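Local coordinates for TonB-dependent siderophore receptor (Pseudomonas aeruginosa 39016, PDB 5NEC), which probably takes up iron-siderophore complexes, and siderophore-drug conjugates that imitate them, across the outer membrane in a TonB-dependent manner, at residues 425-430 and 463-468; 290-295 and 346-351. All blocks are in the same frame, centred on the assembly; numbering follows the deposited sequence.

Interaction 1: 425-430 and 463-468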
ATOM      1  N   PRO A 425     -18.998 -12.516  18.070  1.00 38.08           N
ATOM      2  CA  PRO A 425     -18.105 -12.396  16.936  1.00 37.37           C
ATOM      3  C   PRO A 425     -18.228 -13.472  15.858  1.00 36.31           C
ATOM      4  O   PRO A 425     -18.757 -14.534  16.116  1.00 34.98           O
ATOM      5  CB  PRO A 425     -16.725 -12.509  17.589  1.00 37.72           C
ATOM      6  CG  PRO A 425     -16.951 -13.415  18.727  1.00 37.60           C
ATOM      7  CD  PRO A 425     -18.332 -13.152  19.221  1.00 37.92           C
ATOM      8  N   LEU A 426     -17.700 -13.177  14.672  1.00 36.37           N
ATOM      9  CA  LEU A 426     -17.431 -14.204  13.671  1.00 38.73           C
ATOM     10  C   LEU A 426     -15.967 -14.583  13.856  1.00 38.37           C
ATOM     11  O   LEU A 426     -15.087 -13.722  13.715  1.00 38.84           O
ATOM     12  CB  LEU A 426     -17.679 -13.689  12.249  1.00 40.01           C
ATOM     13  CG  LEU A 426     -17.244 -14.563  11.066  1.00 41.16           C
ATOM     14  CD1 LEU A 426     -18.009 -15.878  11.045  1.00 42.06           C
ATOM     15  CD2 LEU A 426     -17.486 -13.783   9.773  1.00 41.87           C
ATOM     16  N   ASN A 427     -15.719 -15.848  14.197  1.00 37.46           N
ATOM     17  CA  ASN A 427     -14.382 -16.358  14.464  1.00 38.46           C
ATOM     18  C   ASN A 427     -13.978 -17.319  13.370  1.00 39.13           C
ATOM     19  O   ASN A 427     -14.656 -18.307  13.149  1.00 40.49           O
ATOM     20  CB  ASN A 427     -14.345 -17.115  15.784  1.00 38.21           C
ATOM     21  CG  ASN A 427     -14.547 -16.220  16.986  1.00 39.14           C
ATOM     22  OD1 ASN A 427     -14.348 -15.002  16.940  1.00 39.73           O
ATOM     23  ND2 ASN A 427     -14.962 -16.828  18.081  1.00 39.46           N
ATOM     24  N   THR A 428     -12.862 -17.054  12.715  1.00 39.45           N
ATOM     25  CA  THR A 428     -12.418 -17.839  11.585  1.00 42.66           C
ATOM     26  C   THR A 428     -11.001 -18.375  11.806  1.00 44.91           C
ATOM     27  O   THR A 428     -10.116 -17.627  12.217  1.00 43.72           O
ATOM     28  CB  THR A 428     -12.429 -16.977  10.309  1.00 43.70           C
ATOM     29  OG1 THR A 428     -13.684 -16.277  10.209  1.00 43.85           O
ATOM     30  CG2 THR A 428     -12.198 -17.847   9.061  1.00 43.92           C
ATOM     31  N   VAL A 429     -10.798 -19.663  11.531  1.00 47.74           N
ATOM     32  CA  VAL A 429      -9.478 -20.287  11.590  1.00 50.19           C
ATOM     33  C   VAL A 429      -9.128 -20.800  10.189  1.00 53.69           C
ATOM     34  O   VAL A 429      -9.824 -21.671   9.667  1.00 53.48           O
ATOM     35  CB  VAL A 429      -9.448 -21.439  12.617  1.00 50.24           C
ATOM     36  CG1 VAL A 429      -8.103 -22.164  12.587  1.00 51.04           C
ATOM     37  CG2 VAL A 429      -9.744 -20.897  14.017  1.00 49.14           C
ATOM     38  N   GLY A 430      -8.058 -20.256   9.599  1.00 56.17           N
ATOM     39  CA  GLY A 430      -7.582 -20.632   8.241  1.00 56.54           C
ATOM     40  C   GLY A 430      -6.215 -21.307   8.239  1.00 56.54           C
ATOM     41  O   GLY A 430      -5.345 -20.920   8.994  1.00 56.46           O
ATOM     42  N   LYS A 463     -16.867 -19.844  12.780  1.00 45.79           N
ATOM     43  CA  LYS A 463     -17.906 -19.948  13.783  1.00 45.88           C
ATOM     44  C   LYS A 463     -18.533 -18.586  13.964  1.00 44.84           C
ATOM     45  O   LYS A 463     -17.863 -17.630  14.351  1.00 41.57           O
ATOM     46  CB  LYS A 463     -17.343 -20.458  15.100  1.00 47.12           C
ATOM     47  CG  LYS A 463     -17.051 -21.927  15.053  1.00 49.01           C
ATOM     48  CD  LYS A 463     -16.216 -22.367  16.236  1.00 50.57           C
ATOM     49  CE  LYS A 463     -15.742 -23.801  16.086  1.00 52.64           C
ATOM     50  NZ  LYS A 463     -15.969 -24.574  17.345  1.00 54.85           N
ATOM     51  N   ASN A 464     -19.829 -18.505  13.684  1.00 45.34           N
ATOM     52  CA  ASN A 464     -20.547 -17.248  13.763  1.00 45.09           C
ATOM     53  C   ASN A 464     -21.469 -17.244  14.965  1.00 44.20           C
ATOM     54  O   ASN A 464     -22.509 -17.898  14.967  1.00 44.38           O
ATOM     55  CB  ASN A 464     -21.354 -17.036  12.494  1.00 46.38           C
ATOM     56  CG  ASN A 464     -22.003 -15.678  12.433  1.00 46.42           C
ATOM     57  OD1 ASN A 464     -21.690 -14.772  13.203  1.00 47.33           O
ATOM     58  ND2 ASN A 464     -22.928 -15.534  11.515  1.00 49.28           N
ATOM     59  N   HIS A 465     -21.085 -16.478  15.975  1.00 43.00           N
ATOM     60  CA  HIS A 465     -21.889 -16.282  17.181  1.00 43.32           C
ATOM     61  C   HIS A 465     -22.896 -15.132  17.014  1.00 44.69           C
ATOM     62  O   HIS A 465     -23.645 -14.836  17.953  1.00 45.93           O
ATOM     63  CB  HIS A 465     -20.958 -16.058  18.400  1.00 42.31           C
ATOM     64  CG  HIS A 465     -19.970 -17.174  18.599  1.00 41.69           C
ATOM     65  ND1 HIS A 465     -20.314 -18.400  19.136  1.00 41.38           N
ATOM     66  CD2 HIS A 465     -18.663 -17.267  18.267  1.00 40.39           C
ATOM     67  CE1 HIS A 465     -19.263 -19.193  19.138  1.00 41.00           C
ATOM     68  NE2 HIS A 465     -18.244 -18.526  18.627  1.00 40.97           N
ATOM     69  N   GLY A 466     -22.927 -14.489  15.837  1.00 45.09           N
ATOM     70  CA  GLY A 466     -23.945 -13.469  15.531  1.00 45.05           C
ATOM     71  C   GLY A 466     -25.336 -14.000  15.220  1.00 46.50           C
ATOM     72  O   GLY A 466     -26.273 -13.242  15.213  1.00 48.95           O
ATOM     73  N   VAL A 467     -25.460 -15.296  14.942  1.00 47.84           N
ATOM     74  CA  VAL A 467     -26.744 -15.950  14.694  1.00 48.30           C
ATOM     75  C   VAL A 467     -26.944 -17.039  15.754  1.00 51.01           C
ATOM     76  O   VAL A 467     -25.974 -17.552  16.333  1.00 51.38           O
ATOM     77  CB  VAL A 467     -26.853 -16.590  13.271  1.00 47.00           C
ATOM     78  CG1 VAL A 467     -26.612 -15.554  12.182  1.00 45.80           C
ATOM     79  CG2 VAL A 467     -25.905 -17.779  13.093  1.00 46.90           C
ATOM     80  N   ARG A 468     -28.207 -17.428  15.932  1.00 52.04           N
ATOM     81  CA  ARG A 468     -28.641 -18.276  17.018  1.00 51.86           C
ATOM     82  C   ARG A 468     -29.441 -19.484  16.509  1.00 51.68           C
ATOM     83  O   ARG A 468     -30.485 -19.301  15.922  1.00 52.14           O
ATOM     84  CB  ARG A 468     -29.519 -17.436  17.918  1.00 54.41           C
ATOM     85  CG  ARG A 468     -29.799 -18.100  19.228  1.00 57.17           C
ATOM     86  CD  ARG A 468     -31.112 -17.685  19.861  1.00 59.28           C
ATOM     87  NE  ARG A 468     -31.394 -18.691  20.873  1.00 61.32           N
ATOM     88  CZ  ARG A 468     -30.767 -18.774  22.039  1.00 59.73           C
ATOM     89  NH1 ARG A 468     -29.847 -17.867  22.376  1.00 58.94           N
ATOM     90  NH2 ARG A 468     -31.081 -19.754  22.884  1.00 59.23           N
TER

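Interaction 2: 290-295 and 346-351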
ATOM      1  N   HIS A 290      21.503 -20.843   5.501  1.00 58.84           N
ATOM      2  CA  HIS A 290      22.721 -21.638   5.485  1.00 59.43           C
ATOM      3  C   HIS A 290      23.132 -21.946   4.052  1.00 58.60           C
ATOM      4  O   HIS A 290      22.339 -22.483   3.282  1.00 60.02           O
ATOM      5  CB  HIS A 290      22.536 -22.950   6.277  1.00 59.50           C
ATOM      6  CG  HIS A 290      23.736 -23.847   6.236  1.00 61.93           C
ATOM      7  ND1 HIS A 290      24.966 -23.476   6.751  1.00 62.34           N
ATOM      8  CD2 HIS A 290      23.903 -25.082   5.715  1.00 62.65           C
ATOM      9  CE1 HIS A 290      25.832 -24.450   6.557  1.00 61.65           C
ATOM     10  NE2 HIS A 290      25.212 -25.439   5.936  1.00 62.92           N
ATOM     11  N   ASP A 291      24.372 -21.637   3.702  1.00 58.89           N
ATOM     12  CA  ASP A 291      24.920 -22.034   2.392  1.00 58.66           C
ATOM     13  C   ASP A 291      25.367 -23.510   2.427  1.00 58.74           C
ATOM     14  O   ASP A 291      26.313 -23.869   3.125  1.00 60.36           O
ATOM     15  CB  ASP A 291      26.046 -21.081   1.987  1.00 57.42           C
ATOM     16  CG  ASP A 291      25.575 -19.626   1.929  1.00 58.06           C
ATOM     17  OD1 ASP A 291      24.357 -19.387   1.768  1.00 59.69           O
ATOM     18  OD2 ASP A 291      26.393 -18.704   2.056  1.00 57.58           O
ATOM     19  N   LEU A 292      24.624 -24.367   1.730  1.00 58.42           N
ATOM     20  CA  LEU A 292      24.915 -25.790   1.678  1.00 59.01           C
ATOM     21  C   LEU A 292      26.105 -26.086   0.785  1.00 59.80           C
ATOM     22  O   LEU A 292      26.884 -26.995   1.073  1.00 59.98           O
ATOM     23  CB  LEU A 292      23.716 -26.564   1.140  1.00 58.33           C
ATOM     24  CG  LEU A 292      22.492 -26.573   2.032  1.00 59.68           C
ATOM     25  CD1 LEU A 292      21.296 -27.012   1.207  1.00 59.53           C
ATOM     26  CD2 LEU A 292      22.695 -27.508   3.210  1.00 60.08           C
ATOM     27  N   THR A 293      26.184 -25.366  -0.336  1.00 59.14           N
ATOM     28  CA  THR A 293      27.326 -25.414  -1.238  1.00 59.78           C
ATOM     29  C   THR A 293      27.572 -23.983  -1.711  1.00 61.00           C
ATOM     30  O   THR A 293      26.930 -23.050  -1.246  1.00 59.08           O
ATOM     31  CB  THR A 293      27.069 -26.346  -2.446  1.00 59.56           C
ATOM     32  OG1 THR A 293      26.005 -25.831  -3.259  1.00 59.44           O
ATOM     33  CG2 THR A 293      26.706 -27.750  -1.998  1.00 60.23           C
ATOM     34  N   ASP A 294      28.521 -23.815  -2.621  1.00 63.87           N
ATOM     35  CA  ASP A 294      28.708 -22.532  -3.320  1.00 66.19           C
ATOM     36  C   ASP A 294      27.562 -22.185  -4.304  1.00 66.12           C
ATOM     37  O   ASP A 294      27.472 -21.040  -4.748  1.00 66.92           O
ATOM     38  CB  ASP A 294      30.097 -22.441  -4.007  1.00 67.89           C
ATOM     39  CG  ASP A 294      30.418 -23.645  -4.922  1.00 70.71           C
ATOM     40  OD1 ASP A 294      29.510 -24.439  -5.267  1.00 71.86           O
ATOM     41  OD2 ASP A 294      31.615 -23.815  -5.278  1.00 71.38           O
ATOM     42  N   SER A 295      26.699 -23.156  -4.629  1.00 63.53           N
ATOM     43  CA  SER A 295      25.566 -22.958  -5.542  1.00 63.81           C
ATOM     44  C   SER A 295      24.182 -23.067  -4.910  1.00 62.28           C
ATOM     45  O   SER A 295      23.190 -22.966  -5.634  1.00 60.44           O
ATOM     46  CB  SER A 295      25.625 -23.999  -6.661  1.00 63.81           C
ATOM     47  OG  SER A 295      26.874 -23.973  -7.293  1.00 65.26           O
ATOM     48  N   THR A 346      10.067 -22.362   4.067  1.00 51.36           N
ATOM     49  CA  THR A 346      11.363 -22.970   3.832  1.00 51.58           C
ATOM     50  C   THR A 346      11.687 -22.843   2.346  1.00 53.78           C
ATOM     51  O   THR A 346      10.917 -23.317   1.519  1.00 53.28           O
ATOM     52  CB  THR A 346      11.351 -24.463   4.210  1.00 50.73           C
ATOM     53  OG1 THR A 346      10.985 -24.619   5.584  1.00 47.84           O
ATOM     54  CG2 THR A 346      12.719 -25.066   4.007  1.00 52.51           C
ATOM     55  N   ASP A 347      12.820 -22.223   2.009  1.00 55.39           N
ATOM     56  CA  ASP A 347      13.226 -22.012   0.610  1.00 57.02           C
ATOM     57  C   ASP A 347      14.593 -22.623   0.287  1.00 57.17           C
ATOM     58  O   ASP A 347      15.501 -22.615   1.117  1.00 54.43           O
ATOM     59  CB  ASP A 347      13.277 -20.520   0.284  1.00 59.29           C
ATOM     60  CG  ASP A 347      11.938 -19.838   0.452  1.00 61.41           C
ATOM     61  OD1 ASP A 347      10.933 -20.360  -0.068  1.00 65.69           O
ATOM     62  OD2 ASP A 347      11.879 -18.772   1.095  1.00 65.38           O
ATOM     63  N   LEU A 348      14.711 -23.158  -0.924  1.00 57.24           N
ATOM     64  CA  LEU A 348      15.973 -23.606  -1.495  1.00 58.51           C
ATOM     65  C   LEU A 348      16.197 -22.795  -2.774  1.00 57.42           C
ATOM     66  O   LEU A 348      15.356 -22.794  -3.663  1.00 56.21           O
ATOM     67  CB  LEU A 348      15.916 -25.101  -1.814  1.00 59.33           C
ATOM     68  CG  LEU A 348      17.199 -25.732  -2.378  1.00 62.69           C
ATOM     69  CD1 LEU A 348      18.262 -25.792  -1.277  1.00 63.73           C
ATOM     70  CD2 LEU A 348      16.943 -27.114  -2.967  1.00 62.70           C
ATOM     71  N   PHE A 349      17.311 -22.089  -2.861  1.00 57.34           N
ATOM     72  CA  PHE A 349      17.601 -21.297  -4.054  1.00 58.99           C
ATOM     73  C   PHE A 349      19.076 -21.307  -4.431  1.00 58.97           C
ATOM     74  O   PHE A 349      19.936 -21.586  -3.607  1.00 59.11           O
ATOM     75  CB  PHE A 349      17.074 -19.856  -3.896  1.00 59.11           C
ATOM     76  CG  PHE A 349      17.633 -19.116  -2.719  1.00 58.95           C
ATOM     77  CD1 PHE A 349      17.015 -19.196  -1.466  1.00 59.33           C
ATOM     78  CD2 PHE A 349      18.760 -18.303  -2.861  1.00 60.08           C
ATOM     79  CE1 PHE A 349      17.520 -18.486  -0.376  1.00 59.97           C
ATOM     80  CE2 PHE A 349      19.275 -17.590  -1.778  1.00 59.56           C
ATOM     81  CZ  PHE A 349      18.655 -17.678  -0.540  1.00 60.59           C
ATOM     82  N   GLY A 350      19.349 -21.027  -5.702  1.00 57.72           N
ATOM     83  CA  GLY A 350      20.724 -20.984  -6.202  1.00 57.13           C
ATOM     84  C   GLY A 350      20.804 -21.368  -7.660  1.00 56.60           C
ATOM     85  O   GLY A 350      19.980 -20.905  -8.456  1.00 53.65           O
ATOM     86  N   GLU A 351      21.790 -22.208  -8.009  1.00 58.42           N
ATOM     87  CA  GLU A 351      22.103 -22.527  -9.418  1.00 60.18           C
ATOM     88  C   GLU A 351      22.383 -23.984  -9.683  1.00 57.89           C
ATOM     89  O   GLU A 351      22.961 -24.664  -8.847  1.00 58.92           O
ATOM     90  CB  GLU A 351      23.351 -21.771  -9.889  1.00 63.94           C
ATOM     91  CG  GLU A 351      23.243 -20.256  -9.890  1.00 66.75           C
ATOM     92  CD  GLU A 351      23.510 -19.636  -8.530  1.00 70.81           C
ATOM     93  OE1 GLU A 351      24.396 -20.161  -7.817  1.00 73.86           O
ATOM     94  OE2 GLU A 351      22.834 -18.635  -8.169  1.00 75.43           O
TER

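Interaction 1: 425-430 and 463-468
Three backbone hydrogen bonds join Pro-425 and Asn-427 to Lys-463 and His-465. Asn-427 and Lys-463 form an antiparallel hydrogen-bonded pair: Asn-427 N donates to Lys-463 O at 2.8 Å, almost straight at 178°, and Lys-463 N donates to Asn-427 O at 2.7 Å. Two residues nearer the open end, His-465 N reaches Pro-425 O at 3.0 Å. The non-hydrogen-bonded pair between them, Leu-426 with Asn-464, adds a CA-H...O contact from Leu-426 CA to Lys-463 O. These are the open ends of the hairpin of strands 426-444 and 447-464 in the TonB-dependent receptor barrel; on their outer sides backbone hydrogen bonds tie Leu-426 to Arg-374 and Asn-464 to Thr-471. Apolar contact is slight. With CG anti to the backbone N (chi1 171°), Leu-426 brings CD1 to 3.8 Å from Asn-464 CB, while on the other face Pro-425 CD meets His-465 CB at 4.0 Å. Asn-427 ND2 lies at the edge of the imidazole, 3.7 Å from His-465 CD2, its amide plane turned 64° from the ring. Where the strand ends, Asn-464 forms an Asx turn: OD1 accepts Gly-466 N at 2.9 Å, the donor standing above the carbonyl plane.

Interaction 2: 290-295 and 346-351
Ser-295 and Glu-351 meet through one backbone hydrogen bond, Glu-351 N to Ser-295 O at 2.9 Å. The same oxygen receives a CA-H...O contact from Gly-350 CA at 3.2 Å; it sits where a side chain on Gly-350 would begin, and the backbone of Gly-350 is in a region open mainly to glycine. From CB, the Glu-351 chain sets CG anti to its own carbonyl carbon (chi1 -63°), then bends at chi2 (83°). CB, CG and CD make no close approach to the 290-295 segment; at the tip OE1 comes to 3.8 Å from both Ser-295 O and Ser-295 CA, and to 4.2 Å from Ser-295 CB. The chain also touches Lys-358 and Ser-360 of the next strand. Ser-295 CB in turn packs against Glu-351 O at 3.5 Å. Farther back, Leu-292 and Leu-348 cross at about a right angle, CD1 to CD1 at 4.1 Å. The tight turn between barrel strands 276-291 and 296-316 thus meets strand 327-354, and is shaped by an ST turn in which Thr-293 OG1 accepts Ser-295 N. OE1 and Ser-295 O would both be acceptors if Glu-351 is ionised, so the carboxylate is not expected to bond to the turn; polar cohesion rests mainly on the N-H of Glu-351, with the weaker Gly-350 CA-H...O contact beside it.

Both contacts lie on the surface of the beta-barrel, with no buried residue among those that touch, and their centres are about 43 Å apart. They sit toward opposite rims: interaction 1 at the open end of a hairpin, interaction 2 beside a tight turn, probably the extracellular and periplasmic sides respectively, as in relatives. They hold different strands, although 357-379 borders both, pairing with 327-354 and with 426-444. Interaction 1 joins adjacent strands, so a regular backbone ladder carries it and more area is buried. Interaction 2 lets a turn meet the strand beyond its own hairpin, where the ladder gives way to a single bond supplemented by side-chain contact.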